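Local coordinates for protein ORC2 (Aeropyrum pernix, PDB 1W5T) that binds DNA and ATP and takes part in regulating DNA replication, as an archaeal Orc1/Cdc6-type AAA+ ATPase with a C-terminal winged-helix domain, at residues V73-V76 with S77-A81. Residues are numbered along the deposited sequence; the frame is centred on the assembly and turned at random.
Sequences VKRV and SEAAA
A80 N donates to V76 O over 2.9 Å, at 148° the least straight of four successive i to i+4 bonds that define a regular alpha helix here; the others join S77 N to V73 O, E78 N to K74 O and A79 N to R75 O. On the outer surface E78 reaches back over the preceding turn: with chi1 nearly eclipsed (-8°), its CG is pressed to 3.1 Å from K74 O, a tight and probably strained placement, and from there the extended chain carries OE2 to 3.5 Å from R75 CD. R75 starts out away from 77-81, and bends at chi2 and chi3 curl its chain back alongside E78, bringing NH1 within 3.7 Å of E78 OE1. That salt bridge is long, and the guanidinium and carboxylate planes stand 62° apart, so the pairing is not a flat two-pronged one. Cutting R75 back to an alanine is likely to leave the E78 carboxylate without its long ionic partner and the CD packing, and freer to turn. K74 NZ, 5.2 Å from E78 OE2, makes no direct contact and probably adds at most a weak attraction. Residues 73-81 belong to helix 65-82, whose first turn carries the end of the P-loop (Walker A) motif; S77 OG hydrogen-bonds V87 O of strand 87-93, an outermost strand of the parallel sheet, V73 and V76 pack on L141 of strand 139-145, and V76 and A79 meet L39 of helix 28-43.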
ATOM      1  N   VAL A  73      15.192   4.220  -2.488  1.00 14.91           N
ATOM      2  CA  VAL A  73      16.149   4.644  -1.513  1.00 16.01           C
ATOM      3  C   VAL A  73      17.475   3.929  -1.792  1.00 17.09           C
ATOM      4  O   VAL A  73      18.571   4.533  -1.725  1.00 17.03           O
ATOM      5  CB  VAL A  73      15.610   4.377  -0.087  1.00 16.23           C
ATOM      6  CG1 VAL A  73      16.710   4.531   0.941  1.00 15.39           C
ATOM      7  CG2 VAL A  73      14.418   5.351   0.197  1.00 14.48           C
ATOM      8  N   LYS A  74      17.362   2.658  -2.158  1.00 17.43           N
ATOM      9  CA  LYS A  74      18.525   1.886  -2.565  1.00 18.77           C
ATOM     10  C   LYS A  74      19.239   2.576  -3.729  1.00 18.88           C
ATOM     11  O   LYS A  74      20.452   2.801  -3.656  1.00 19.96           O
ATOM     12  CB  LYS A  74      18.154   0.429  -2.882  1.00 18.98           C
ATOM     13  CG  LYS A  74      19.333  -0.503  -3.103  1.00 22.18           C
ATOM     14  CD  LYS A  74      18.855  -1.956  -3.392  1.00 28.57           C
ATOM     15  CE  LYS A  74      18.431  -2.195  -4.882  1.00 31.91           C
ATOM     16  NZ  LYS A  74      17.546  -3.415  -5.123  1.00 29.52           N
ATOM     17  N   ARG A  75      18.493   2.961  -4.756  1.00 18.41           N
ATOM     18  CA  ARG A  75      19.064   3.741  -5.871  1.00 18.62           C
ATOM     19  C   ARG A  75      19.670   5.081  -5.488  1.00 17.66           C
ATOM     20  O   ARG A  75      20.726   5.426  -5.977  1.00 16.86           O
ATOM     21  CB  ARG A  75      18.041   3.906  -7.015  1.00 18.89           C
ATOM     22  CG  ARG A  75      17.744   2.544  -7.682  1.00 22.01           C
ATOM     23  CD  ARG A  75      18.898   2.008  -8.510  1.00 28.27           C
ATOM     24  NE  ARG A  75      19.175   2.942  -9.598  1.00 37.02           N
ATOM     25  CZ  ARG A  75      20.212   3.790  -9.750  1.00 39.26           C
ATOM     26  NH1 ARG A  75      21.242   3.858  -8.898  1.00 39.11           N
ATOM     27  NH2 ARG A  75      20.195   4.576 -10.831  1.00 40.37           N
ATOM     28  N   VAL A  76      18.994   5.854  -4.645  1.00 17.55           N
ATOM     29  CA  VAL A  76      19.572   7.112  -4.179  1.00 17.23           C
ATOM     30  C   VAL A  76      20.985   6.829  -3.577  1.00 16.99           C
ATOM     31  O   VAL A  76      21.997   7.444  -3.947  1.00 16.15           O
ATOM     32  CB  VAL A  76      18.637   7.804  -3.185  1.00 17.39           C
ATOM     33  CG1 VAL A  76      19.302   9.013  -2.551  1.00 18.17           C
ATOM     34  CG2 VAL A  76      17.355   8.229  -3.900  1.00 15.93           C
ATOM     35  N   SER A  77      21.045   5.849  -2.697  1.00 17.05           N
ATOM     36  CA  SER A  77      22.295   5.416  -2.088  1.00 17.63           C
ATOM     37  C   SER A  77      23.381   4.983  -3.098  1.00 18.27           C
ATOM     38  O   SER A  77      24.533   5.447  -2.980  1.00 18.05           O
ATOM     39  CB  SER A  77      22.019   4.273  -1.105  1.00 17.61           C
ATOM     40  OG  SER A  77      22.985   4.245  -0.074  1.00 17.37           O
ATOM     41  N   GLU A  78      23.055   4.107  -4.066  1.00 18.38           N
ATOM     42  CA  GLU A  78      24.071   3.758  -5.071  1.00 19.60           C
ATOM     43  C   GLU A  78      24.574   4.988  -5.848  1.00 18.51           C
ATOM     44  O   GLU A  78      25.798   5.180  -5.980  1.00 17.69           O
ATOM     45  CB  GLU A  78      23.689   2.649  -6.067  1.00 19.76           C
ATOM     46  CG  GLU A  78      22.404   1.879  -5.834  1.00 26.11           C
ATOM     47  CD  GLU A  78      22.139   0.776  -6.899  1.00 31.26           C
ATOM     48  OE1 GLU A  78      22.888   0.717  -7.910  1.00 28.72           O
ATOM     49  OE2 GLU A  78      21.158  -0.022  -6.709  1.00 34.32           O
ATOM     50  N   ALA A  79      23.640   5.813  -6.338  1.00 17.39           N
ATOM     51  CA  ALA A  79      24.014   6.977  -7.153  1.00 16.93           C
ATOM     52  C   ALA A  79      24.835   8.008  -6.347  1.00 16.81           C
ATOM     53  O   ALA A  79      25.764   8.642  -6.886  1.00 17.19           O
ATOM     54  CB  ALA A  79      22.806   7.623  -7.783  1.00 15.51           C
ATOM     55  N   ALA A  80      24.523   8.149  -5.066  1.00 15.94           N
ATOM     56  CA  ALA A  80      25.219   9.138  -4.270  1.00 16.68           C
ATOM     57  C   ALA A  80      26.642   8.664  -3.952  1.00 17.29           C
ATOM     58  O   ALA A  80      27.562   9.476  -3.845  1.00 16.11           O
ATOM     59  CB  ALA A  80      24.444   9.492  -2.992  1.00 15.97           C
ATOM     60  N   ALA A  81      26.813   7.348  -3.832  1.00 18.08           N
ATOM     61  CA  ALA A  81      28.127   6.787  -3.613  1.00 19.98           C
ATOM     62  C   ALA A  81      29.064   6.960  -4.808  1.00 21.94           C
ATOM     63  O   ALA A  81      30.254   7.144  -4.606  1.00 22.55           O
ATOM     64  CB  ALA A  81      28.045   5.312  -3.181  1.00 19.43           C
TER